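Local coordinates for thioredoxin family protein (Streptococcus pneumoniae, PDB 2YP6) that probably acts as a surface-exposed thioredoxin-fold lipoprotein that exchanges thiols and disulfides and helps pneumococci resist extracellular oxidative stress, at residues F121-W124 and F125-G129. Numbering follows the deposited sequence.
Sequences FPQW and FQEQG
F125 meets F121 one turn back on helix 120-127, where its N-H bonds to F121 O at 2.9 Å and its ring lies obliquely beside the earlier ring. CD1 of F125 comes within 3.8 Å of F121 CZ, the ring planes 33° apart. Four residues apart, the two share a side of the helix, and a common torsion, CG anti to the backbone N, sends both rings the same way along it. Both rings also touch V135 and M57, so this apolar side seals the helix against strand 135-137 of the beta-alpha-beta unit; the ring of Y130 meets F125 edge-to-face.

Q126 continues the helical bonding, its N donating to P122 O; a proline suits the earlier position because within the first turn its missing N-H costs no bond. E127 N bonds to Q123 O, and the two polar side chains cross on the solvent side, where an extended, charged glutamate is at home.

Q128 bonds to W124 twice. Its N reaches W124 O at 3.2 Å, while its own amide NE2 bonds to the same oxygen at 3.1 Å from the opposite face of the carbonyl plane. Bent at chi2 (-45°), the side chain folds back over the indole: CG makes a CH-pi contact 3.8 Å from the centroid of the six-membered ring, and the amide lies nearly flat (19°) on the indole, NE2 over the pyrrole part near NE1. Glutamine suits this place because one chain supplies both a methylene and a donor.

G129 closes the helix in a Schellman motif, its N bonded to Q126 O; at its positive phi a CB would press on Q128 O, which suits glycine. Since W124 O accepts two bonds, the tail of Q128 is tied to the last turn, and its amide stack probably limits its rotation. W124, in cation-pi contact with K116, lies near, without touching, the C81-C84 disulfide.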
loop_
_atom_site.group_PDB
_atom_site.type_symbol
_atom_site.label_atom_id
_atom_site.label_comp_id
_atom_site.label_asym_id
_atom_site.label_seq_id
_atom_site.Cartn_x
_atom_site.Cartn_y
_atom_site.Cartn_z
ATOM N N PHE A 121 14.391 -3.537 -8.487
ATOM C CA PHE A 121 12.936 -3.513 -8.362
ATOM C C PHE A 121 12.220 -2.693 -9.442
ATOM O O PHE A 121 11.260 -3.178 -10.049
ATOM C CB PHE A 121 12.474 -3.069 -6.976
ATOM C CG PHE A 121 10.984 -3.090 -6.833
ATOM C CD1 PHE A 121 10.321 -4.262 -6.516
ATOM C CD2 PHE A 121 10.241 -1.953 -7.087
ATOM C CE1 PHE A 121 8.949 -4.299 -6.443
ATOM C CE2 PHE A 121 8.872 -1.982 -7.017
ATOM C CZ PHE A 121 8.227 -3.158 -6.686
ATOM N N PRO A 122 12.661 -1.456 -9.672
ATOM C CA PRO A 122 11.917 -0.646 -10.640
ATOM C C PRO A 122 11.944 -1.219 -12.049
ATOM O O PRO A 122 10.933 -1.120 -12.747
ATOM C CB PRO A 122 12.577 0.738 -10.555
ATOM C CG PRO A 122 13.792 0.587 -9.723
ATOM C CD PRO A 122 13.736 -0.705 -8.999
ATOM N N GLN A 123 13.050 -1.847 -12.436
ATOM C CA GLN A 123 13.159 -2.483 -13.736
ATOM C C GLN A 123 12.136 -3.614 -13.840
ATOM O O GLN A 123 11.377 -3.708 -14.816
ATOM C CB GLN A 123 14.592 -3.013 -13.958
ATOM C CG GLN A 123 14.701 -4.029 -15.106
ATOM C CD GLN A 123 16.130 -4.548 -15.347
ATOM O OE1 GLN A 123 16.998 -4.475 -14.471
ATOM N NE2 GLN A 123 16.367 -5.078 -16.544
ATOM N N TRP A 124 12.099 -4.462 -12.822
ATOM C CA TRP A 124 11.132 -5.552 -12.771
ATOM C C TRP A 124 9.675 -5.025 -12.824
ATOM O O TRP A 124 8.839 -5.555 -13.551
ATOM C CB TRP A 124 11.342 -6.365 -11.486
ATOM C CG TRP A 124 10.306 -7.414 -11.302
ATOM C CD1 TRP A 124 10.302 -8.658 -11.858
ATOM C CD2 TRP A 124 9.098 -7.317 -10.528
ATOM N NE1 TRP A 124 9.177 -9.341 -11.468
ATOM C CE2 TRP A 124 8.420 -8.543 -10.662
ATOM C CE3 TRP A 124 8.528 -6.318 -9.734
ATOM C CZ2 TRP A 124 7.199 -8.791 -10.045
ATOM C CZ3 TRP A 124 7.330 -6.577 -9.113
ATOM C CH2 TRP A 124 6.681 -7.805 -9.268
ATOM N N PHE A 125 9.395 -3.984 -12.051
ATOM C CA PHE A 125 8.050 -3.422 -11.939
ATOM C C PHE A 125 7.564 -2.983 -13.318
ATOM O O PHE A 125 6.454 -3.308 -13.748
ATOM C CB PHE A 125 8.111 -2.235 -10.976
ATOM C CG PHE A 125 6.778 -1.656 -10.597
ATOM C CD1 PHE A 125 6.000 -2.245 -9.629
ATOM C CD2 PHE A 125 6.340 -0.493 -11.183
ATOM C CE1 PHE A 125 4.792 -1.688 -9.271
ATOM C CE2 PHE A 125 5.147 0.060 -10.830
ATOM C CZ PHE A 125 4.378 -0.530 -9.867
ATOM N N GLN A 126 8.428 -2.265 -14.017
ATOM C CA GLN A 126 8.099 -1.749 -15.343
ATOM C C GLN A 126 7.907 -2.863 -16.359
ATOM O O GLN A 126 7.057 -2.758 -17.236
ATOM C CB GLN A 126 9.178 -0.768 -15.801
ATOM C CG GLN A 126 9.116 -0.452 -17.278
ATOM C CD GLN A 126 9.669 0.928 -17.612
ATOM O OE1 GLN A 126 10.243 1.608 -16.752
ATOM N NE2 GLN A 126 9.486 1.354 -18.866
ATOM N N GLU A 127 8.685 -3.931 -16.235
ATOM C CA GLU A 127 8.630 -5.064 -17.170
ATOM C C GLU A 127 7.317 -5.830 -17.039
ATOM O O GLU A 127 6.896 -6.496 -17.975
ATOM C CB GLU A 127 9.757 -6.050 -16.892
ATOM C CG GLU A 127 11.113 -5.711 -17.461
ATOM C CD GLU A 127 12.210 -6.590 -16.867
ATOM O OE1 GLU A 127 11.910 -7.729 -16.439
ATOM O OE2 GLU A 127 13.372 -6.134 -16.813
ATOM N N GLN A 128 6.707 -5.781 -15.859
ATOM C CA GLN A 128 5.410 -6.423 -15.648
ATOM C C GLN A 128 4.280 -5.613 -16.271
ATOM O O GLN A 128 3.146 -6.069 -16.309
ATOM C CB GLN A 128 5.121 -6.604 -14.146
ATOM C CG GLN A 128 6.224 -7.300 -13.337
ATOM C CD GLN A 128 6.789 -8.532 -14.011
ATOM O OE1 GLN A 128 6.066 -9.479 -14.304
ATOM N NE2 GLN A 128 8.100 -8.521 -14.266
ATOM N N GLY A 129 4.583 -4.405 -16.744
ATOM C CA GLY A 129 3.554 -3.488 -17.227
ATOM C C GLY A 129 2.887 -2.684 -16.118
ATOM O O GLY A 129 1.857 -2.039 -16.330
#